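Local coordinates for competence/damage-inducible protein CinA (Agrobacterium tumefaciens, PDB 2A9S), which is of unknown function but belongs to the competence-damaged protein family and is probably linked to competence or the response to DNA damage, at residues 81-93 with 123-137. Sequence-based numbering, arbitrary orientation.
Sequences AVSRQTALQMAHG and LVHLATKARNGNVLH
ND1 of His125 and NE2 of His137 share a nearly straight hydrogen bond of 2.9 Å (168°), which ties two neighbouring strands together directly beneath the start of helix 84-96; either nitrogen could be the donor. Both rings also pack against the N-terminal end of the helix. His125 offers one face to the backbone where the helix begins, with Arg84 N 3.4 Å above the ring plane and over its centre, while Val82 CG1 comes up to the ring edge in plane. Val82 CG1 packs too against Leu123 CD2 (3.7 Å). The face of His137 takes Arg84 CG in a CH-pi contact, 3.6 Å from the centroid and only 11° off the normal. Arg84 reaches it because CG stands anti to the backbone N (chi1 175°); its guanidinium then turns steeply to the ring and has Leu88 CD1 over one face. Ser83 N-caps the helix, its OG accepting from Thr86 N at 3.0 Å.

Further along, the axes of helix 84-93 and strand 123-130 approach to 7.2 Å, with alanines at the interface: Ala87 CB meets Ala127 CB at 3.9 Å, and Ala91 CB sits over Ala127 and Lys129 CB. Leu88 CD2 presses tightly on Val135 CG1 (3.3 Å). The extended Lys129 runs alongside His92, its CE lying at the ring edge in plane. The helix thus covers one side of the mixed sheet, whereas Leu126 and Thr128 face helix 147-167 on the other. Cohesion between the segments comes from apolar and ring-face packing; the imidazole pair's mutual bond fixes both rings' rotation, keeping their faces toward the helix and giving buried His125 ND1 a partner.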
ATOM      1  N   ALA A  81      17.768  -5.540  -5.917  1.00 21.39           N
ATOM      2  CA  ALA A  81      16.484  -5.266  -5.271  1.00 20.76           C
ATOM      3  C   ALA A  81      15.637  -6.518  -5.304  1.00 20.12           C
ATOM      4  O   ALA A  81      14.919  -6.808  -4.353  1.00 19.75           O
ATOM      5  CB  ALA A  81      15.767  -4.110  -5.965  1.00 21.51           C
ATOM      6  N   VAL A  82      15.734  -7.256  -6.412  1.00 18.78           N
ATOM      7  CA  VAL A  82      15.025  -8.541  -6.570  1.00 18.12           C
ATOM      8  C   VAL A  82      15.946  -9.697  -6.185  1.00 18.10           C
ATOM      9  O   VAL A  82      16.728 -10.222  -7.017  1.00 19.15           O
ATOM     10  CB  VAL A  82      14.469  -8.729  -8.002  1.00 16.37           C
ATOM     11  CG1 VAL A  82      13.729 -10.093  -8.125  1.00 16.55           C
ATOM     12  CG2 VAL A  82      13.540  -7.580  -8.360  1.00 16.44           C
ATOM     13  N   SER A  83      15.867 -10.094  -4.922  1.00 17.74           N
ATOM     14  CA  SER A  83      16.735 -11.157  -4.391  1.00 17.80           C
ATOM     15  C   SER A  83      16.157 -11.707  -3.094  1.00 18.09           C
ATOM     16  O   SER A  83      15.368 -11.038  -2.406  1.00 17.01           O
ATOM     17  CB  SER A  83      18.165 -10.609  -4.143  1.00 18.59           C
ATOM     18  OG  SER A  83      18.233  -9.699  -3.047  1.00 18.12           O
ATOM     19  N   ARG A  84      16.570 -12.919  -2.749  1.00 18.30           N
ATOM     20  CA  ARG A  84      16.218 -13.526  -1.478  1.00 19.18           C
ATOM     21  C   ARG A  84      16.655 -12.606  -0.321  1.00 18.76           C
ATOM     22  O   ARG A  84      15.878 -12.351   0.605  1.00 17.11           O
ATOM     23  CB  ARG A  84      16.881 -14.910  -1.399  1.00 20.33           C
ATOM     24  CG  ARG A  84      16.716 -15.613  -0.086  1.00 24.88           C
ATOM     25  CD  ARG A  84      17.682 -16.789   0.019  1.00 30.03           C
ATOM     26  NE  ARG A  84      17.586 -17.367   1.351  1.00 35.53           N
ATOM     27  CZ  ARG A  84      18.380 -17.047   2.374  1.00 37.36           C
ATOM     28  NH1 ARG A  84      19.357 -16.154   2.211  1.00 38.73           N
ATOM     29  NH2 ARG A  84      18.195 -17.620   3.559  1.00 35.75           N
ATOM     30  N   GLN A  85      17.875 -12.076  -0.421  1.00 18.43           N
ATOM     31  CA  GLN A  85      18.444 -11.215   0.617  1.00 19.31           C
ATOM     32  C   GLN A  85      17.657  -9.921   0.863  1.00 18.63           C
ATOM     33  O   GLN A  85      17.431  -9.539   2.017  1.00 19.22           O
ATOM     34  CB  GLN A  85      19.916 -10.898   0.311  1.00 19.38           C
ATOM     35  CG  GLN A  85      20.833 -12.138   0.381  1.00 21.87           C
ATOM     36  CD  GLN A  85      20.820 -13.011  -0.902  1.00 24.56           C
ATOM     37  OE1 GLN A  85      20.117 -12.723  -1.894  1.00 21.39           O
ATOM     38  NE2 GLN A  85      21.615 -14.087  -0.876  1.00 25.64           N
ATOM     39  N   THR A  86      17.263  -9.240  -0.214  1.00 17.82           N
ATOM     40  CA  THR A  86      16.453  -8.029  -0.083  1.00 17.02           C
ATOM     41  C   THR A  86      15.113  -8.392   0.541  1.00 16.14           C
ATOM     42  O   THR A  86      14.671  -7.706   1.432  1.00 15.83           O
ATOM     43  CB  THR A  86      16.299  -7.269  -1.417  1.00 17.50           C
ATOM     44  OG1 THR A  86      17.587  -6.741  -1.782  1.00 19.24           O
ATOM     45  CG2 THR A  86      15.306  -6.104  -1.265  1.00 16.93           C
ATOM     46  N   ALA A  87      14.512  -9.508   0.118  1.00 15.49           N
ATOM     47  CA  ALA A  87      13.205  -9.921   0.662  1.00 15.75           C
ATOM     48  C   ALA A  87      13.264 -10.145   2.168  1.00 15.63           C
ATOM     49  O   ALA A  87      12.412  -9.642   2.919  1.00 14.02           O
ATOM     50  CB  ALA A  87      12.672 -11.168  -0.054  1.00 15.48           C
ATOM     51  N   LEU A  88      14.284 -10.900   2.594  1.00 15.89           N
ATOM     52  CA  LEU A  88      14.510 -11.139   4.017  1.00 17.22           C
ATOM     53  C   LEU A  88      14.687  -9.844   4.802  1.00 15.97           C
ATOM     54  O   LEU A  88      14.075  -9.705   5.856  1.00 17.75           O
ATOM     55  CB  LEU A  88      15.710 -12.060   4.235  1.00 17.05           C
ATOM     56  CG  LEU A  88      15.559 -13.494   3.734  1.00 19.90           C
ATOM     57  CD1 LEU A  88      16.913 -14.203   3.888  1.00 23.50           C
ATOM     58  CD2 LEU A  88      14.484 -14.199   4.535  1.00 23.86           C
ATOM     59  N   GLN A  89      15.484  -8.901   4.308  1.00 15.63           N
ATOM     60  CA  GLN A  89      15.689  -7.627   5.018  1.00 15.55           C
ATOM     61  C   GLN A  89      14.437  -6.752   5.076  1.00 14.46           C
ATOM     62  O   GLN A  89      14.140  -6.139   6.105  1.00 14.46           O
ATOM     63  CB  GLN A  89      16.861  -6.844   4.441  1.00 16.80           C
ATOM     64  CG  GLN A  89      18.173  -7.545   4.769  1.00 20.23           C
ATOM     65  CD  GLN A  89      19.379  -6.721   4.434  1.00 24.05           C
ATOM     66  OE1 GLN A  89      19.292  -5.725   3.726  1.00 24.93           O
ATOM     67  NE2 GLN A  89      20.536  -7.156   4.926  1.00 29.82           N
ATOM     68  N   MET A  90      13.695  -6.719   3.971  1.00 13.84           N
ATOM     69  CA  MET A  90      12.395  -6.051   3.950  1.00 11.88           C
ATOM     70  C   MET A  90      11.445  -6.624   5.028  1.00 12.98           C
ATOM     71  O   MET A  90      10.785  -5.860   5.756  1.00 12.72           O
ATOM     72  CB  MET A  90      11.746  -6.172   2.561  1.00 11.77           C
ATOM     73  CG  MET A  90      12.384  -5.320   1.445  1.00 13.96           C
ATOM     74  SD  MET A  90      11.703  -5.604  -0.241  1.00  6.97           S
ATOM     75  CE  MET A  90      10.039  -4.947  -0.062  1.00 12.42           C
ATOM     76  N   ALA A  91      11.383  -7.943   5.134  1.00 12.34           N
ATOM     77  CA  ALA A  91      10.455  -8.603   6.052  1.00 13.92           C
ATOM     78  C   ALA A  91      10.847  -8.254   7.502  1.00 15.31           C
ATOM     79  O   ALA A  91      10.003  -7.901   8.340  1.00 14.72           O
ATOM     80  CB  ALA A  91      10.471 -10.140   5.824  1.00 13.82           C
ATOM     81  N   HIS A  92      12.153  -8.318   7.762  1.00 15.40           N
ATOM     82  CA  HIS A  92      12.694  -7.979   9.065  1.00 17.14           C
ATOM     83  C   HIS A  92      12.402  -6.514   9.409  1.00 17.01           C
ATOM     84  O   HIS A  92      11.919  -6.210  10.523  1.00 17.45           O
ATOM     85  CB  HIS A  92      14.197  -8.241   9.083  1.00 18.33           C
ATOM     86  CG  HIS A  92      14.830  -7.940  10.402  1.00 21.36           C
ATOM     87  ND1 HIS A  92      15.524  -6.776  10.644  1.00 26.40           N
ATOM     88  CD2 HIS A  92      14.835  -8.638  11.564  1.00 24.35           C
ATOM     89  CE1 HIS A  92      15.960  -6.784  11.894  1.00 28.25           C
ATOM     90  NE2 HIS A  92      15.546  -7.898  12.478  1.00 27.14           N
ATOM     91  N   GLY A  93      12.701  -5.609   8.472  1.00 16.20           N
ATOM     92  CA  GLY A  93      12.381  -4.181   8.644  1.00 15.55           C
ATOM     93  C   GLY A  93      10.907  -3.885   8.895  1.00 15.56           C
ATOM     94  O   GLY A  93      10.556  -3.083   9.782  1.00 15.49           O
ATOM     95  N   LEU A 123       9.717 -13.226 -12.008  1.00  9.89           N
ATOM     96  CA  LEU A 123      10.504 -13.665 -10.864  1.00 10.62           C
ATOM     97  C   LEU A 123      10.127 -12.827  -9.654  1.00  9.68           C
ATOM     98  O   LEU A 123      10.186 -11.592  -9.710  1.00 10.00           O
ATOM     99  CB  LEU A 123      12.013 -13.473 -11.125  1.00 11.08           C
ATOM    100  CG  LEU A 123      12.896 -13.615  -9.882  1.00 11.59           C
ATOM    101  CD1 LEU A 123      12.909 -15.033  -9.353  1.00 12.63           C
ATOM    102  CD2 LEU A 123      14.308 -13.122 -10.154  1.00 10.11           C
ATOM    103  N   VAL A 124       9.747 -13.472  -8.556  1.00  9.45           N
ATOM    104  CA  VAL A 124       9.341 -12.722  -7.373  1.00 10.06           C
ATOM    105  C   VAL A 124       9.922 -13.452  -6.163  1.00 10.68           C
ATOM    106  O   VAL A 124       9.809 -14.674  -6.068  1.00 12.06           O
ATOM    107  CB  VAL A 124       7.788 -12.638  -7.214  1.00 10.89           C
ATOM    108  CG1 VAL A 124       7.393 -11.926  -5.869  1.00 12.67           C
ATOM    109  CG2 VAL A 124       7.112 -11.956  -8.415  1.00  9.53           C
ATOM    110  N   HIS A 125      10.538 -12.701  -5.266  1.00 10.81           N
ATOM    111  CA  HIS A 125      11.022 -13.243  -3.998  1.00 11.21           C
ATOM    112  C   HIS A 125      10.043 -12.800  -2.907  1.00 10.90           C
ATOM    113  O   HIS A 125       9.726 -11.611  -2.811  1.00 10.08           O
ATOM    114  CB  HIS A 125      12.430 -12.737  -3.698  1.00 12.51           C
ATOM    115  CG  HIS A 125      13.492 -13.435  -4.504  1.00 12.55           C
ATOM    116  ND1 HIS A 125      13.970 -14.685  -4.172  1.00 16.62           N
ATOM    117  CD2 HIS A 125      14.100 -13.094  -5.662  1.00 14.96           C
ATOM    118  CE1 HIS A 125      14.858 -15.070  -5.068  1.00 13.33           C
ATOM    119  NE2 HIS A 125      14.968 -14.118  -5.976  1.00 13.60           N
ATOM    120  N   LEU A 126       9.561 -13.764  -2.121  1.00 10.24           N
ATOM    121  CA  LEU A 126       8.626 -13.474  -1.029  1.00 10.94           C
ATOM    122  C   LEU A 126       9.237 -13.990   0.259  1.00 12.53           C
ATOM    123  O   LEU A 126       9.849 -15.085   0.292  1.00 12.02           O
ATOM    124  CB  LEU A 126       7.248 -14.125  -1.250  1.00 12.05           C
ATOM    125  CG  LEU A 126       6.464 -13.796  -2.521  1.00 12.16           C
ATOM    126  CD1 LEU A 126       6.842 -14.770  -3.650  1.00 11.75           C
ATOM    127  CD2 LEU A 126       4.979 -13.856  -2.236  1.00 14.31           C
ATOM    128  N   ALA A 127       9.045 -13.222   1.334  1.00 12.22           N
ATOM    129  CA  ALA A 127       9.555 -13.639   2.651  1.00 12.76           C
ATOM    130  C   ALA A 127       8.525 -13.238   3.690  1.00 13.71           C
ATOM    131  O   ALA A 127       7.944 -12.147   3.619  1.00 12.60           O
ATOM    132  CB  ALA A 127      10.897 -12.996   2.948  1.00 13.12           C
ATOM    133  N   THR A 128       8.297 -14.122   4.654  1.00 15.65           N
ATOM    134  CA  THR A 128       7.497 -13.768   5.825  1.00 16.16           C
ATOM    135  C   THR A 128       8.319 -14.000   7.089  1.00 16.16           C
ATOM    136  O   THR A 128       9.062 -14.996   7.174  1.00 15.89           O
ATOM    137  CB  THR A 128       6.190 -14.571   5.897  1.00 17.44           C
ATOM    138  OG1 THR A 128       6.494 -15.975   5.872  1.00 20.78           O
ATOM    139  CG2 THR A 128       5.287 -14.251   4.721  1.00 19.09           C
ATOM    140  N   LYS A 129       8.198 -13.100   8.064  1.00 15.81           N
ATOM    141  CA  LYS A 129       8.928 -13.270   9.332  1.00 15.92           C
ATOM    142  C   LYS A 129       8.018 -13.096  10.555  1.00 17.18           C
ATOM    143  O   LYS A 129       7.047 -12.348  10.508  1.00 15.36           O
ATOM    144  CB  LYS A 129      10.128 -12.336   9.384  1.00 16.05           C
ATOM    145  CG  LYS A 129      11.050 -12.568  10.586  1.00 18.36           C
ATOM    146  CD  LYS A 129      12.312 -11.757  10.493  1.00 21.14           C
ATOM    147  CE  LYS A 129      13.193 -12.088  11.700  1.00 22.33           C
ATOM    148  NZ  LYS A 129      14.560 -11.541  11.524  1.00 25.41           N
ATOM    149  N   ALA A 130       8.303 -13.855  11.616  1.00 17.55           N
ATOM    150  CA  ALA A 130       7.565 -13.766  12.889  1.00 19.04           C
ATOM    151  C   ALA A 130       8.512 -13.262  13.971  1.00 19.71           C
ATOM    152  O   ALA A 130       9.725 -13.375  13.833  1.00 19.46           O
ATOM    153  CB  ALA A 130       7.032 -15.112  13.287  1.00 18.90           C
ATOM    154  N   ARG A 131       7.947 -12.695  15.032  1.00 22.13           N
ATOM    155  CA  ARG A 131       8.723 -12.153  16.158  1.00 24.97           C
ATOM    156  C   ARG A 131       9.675 -13.166  16.823  1.00 26.50           C
ATOM    157  O   ARG A 131      10.711 -12.775  17.375  1.00 26.48           O
ATOM    158  CB  ARG A 131       7.778 -11.584  17.222  1.00 25.35           C
ATOM    159  CG  ARG A 131       6.978 -10.373  16.796  1.00 25.89           C
ATOM    160  CD  ARG A 131       7.826  -9.131  16.871  1.00 27.84           C
ATOM    161  NE  ARG A 131       7.080  -7.958  16.426  1.00 26.82           N
ATOM    162  CZ  ARG A 131       7.516  -6.702  16.476  1.00 26.76           C
ATOM    163  NH1 ARG A 131       8.696  -6.406  17.019  1.00 25.06           N
ATOM    164  NH2 ARG A 131       6.739  -5.731  16.011  1.00 24.19           N
ATOM    165  N   ASN A 132       9.309 -14.452  16.782  1.00 27.86           N
ATOM    166  CA  ASN A 132      10.128 -15.539  17.349  1.00 29.09           C
ATOM    167  C   ASN A 132      11.341 -15.895  16.476  1.00 29.24           C
ATOM    168  O   ASN A 132      12.115 -16.824  16.783  1.00 29.52           O
ATOM    169  CB  ASN A 132       9.260 -16.784  17.586  1.00 29.16           C
ATOM    170  CG  ASN A 132       8.862 -17.477  16.294  1.00 31.61           C
ATOM    171  OD1 ASN A 132       9.232 -17.046  15.194  1.00 30.55           O
ATOM    172  ND2 ASN A 132       8.122 -18.584  16.423  1.00 34.15           N
ATOM    173  N   GLY A 133      11.495 -15.175  15.372  1.00 28.37           N
ATOM    174  CA  GLY A 133      12.609 -15.414  14.452  1.00 28.19           C
ATOM    175  C   GLY A 133      12.322 -16.334  13.278  1.00 27.06           C
ATOM    176  O   GLY A 133      13.098 -16.359  12.317  1.00 27.27           O
ATOM    177  N   ASN A 134      11.223 -17.084  13.325  1.00 26.69           N
ATOM    178  CA  ASN A 134      10.867 -17.966  12.192  1.00 26.36           C
ATOM    179  C   ASN A 134      10.697 -17.171  10.874  1.00 25.81           C
ATOM    180  O   ASN A 134       9.985 -16.161  10.842  1.00 24.95           O
ATOM    181  CB  ASN A 134       9.606 -18.772  12.511  1.00 27.22           C
ATOM    182  CG  ASN A 134       9.440 -20.001  11.612  1.00 29.30           C
ATOM    183  OD1 ASN A 134      10.396 -20.475  10.984  1.00 31.31           O
ATOM    184  ND2 ASN A 134       8.209 -20.515  11.539  1.00 32.83           N
ATOM    185  N   VAL A 135      11.406 -17.593   9.821  1.00 24.51           N
ATOM    186  CA  VAL A 135      11.300 -16.971   8.494  1.00 23.93           C
ATOM    187  C   VAL A 135      10.926 -18.010   7.441  1.00 23.32           C
ATOM    188  O   VAL A 135      11.455 -19.128   7.447  1.00 22.40           O
ATOM    189  CB  VAL A 135      12.620 -16.281   8.073  1.00 24.34           C
ATOM    190  CG1 VAL A 135      12.491 -15.681   6.678  1.00 24.92           C
ATOM    191  CG2 VAL A 135      13.005 -15.196   9.075  1.00 24.67           C
ATOM    192  N   LEU A 136      10.027 -17.652   6.526  1.00 22.78           N
ATOM    193  CA  LEU A 136       9.765 -18.484   5.344  1.00 22.22           C
ATOM    194  C   LEU A 136      10.076 -17.665   4.097  1.00 22.03           C
ATOM    195  O   LEU A 136       9.745 -16.480   4.053  1.00 20.59           O
ATOM    196  CB  LEU A 136       8.296 -18.902   5.289  1.00 22.53           C
ATOM    197  CG  LEU A 136       7.790 -19.678   6.494  1.00 24.75           C
ATOM    198  CD1 LEU A 136       6.298 -19.931   6.327  1.00 27.23           C
ATOM    199  CD2 LEU A 136       8.608 -20.985   6.642  1.00 27.27           C
ATOM    200  N   HIS A 137      10.728 -18.283   3.115  1.00 20.93           N
ATOM    201  CA  HIS A 137      10.996 -17.620   1.822  1.00 20.96           C
ATOM    202  C   HIS A 137      10.636 -18.528   0.649  1.00 20.88           C
ATOM    203  O   HIS A 137      10.867 -19.734   0.692  1.00 21.26           O
ATOM    204  CB  HIS A 137      12.447 -17.108   1.721  1.00 20.86           C
ATOM    205  CG  HIS A 137      12.909 -16.830   0.314  1.00 22.10           C
ATOM    206  ND1 HIS A 137      13.571 -17.774  -0.447  1.00 21.89           N
ATOM    207  CD2 HIS A 137      12.811 -15.723  -0.466  1.00 21.40           C
ATOM    208  CE1 HIS A 137      13.885 -17.252  -1.622  1.00 22.85           C
ATOM    209  NE2 HIS A 137      13.427 -16.014  -1.665  1.00 21.43           N
TER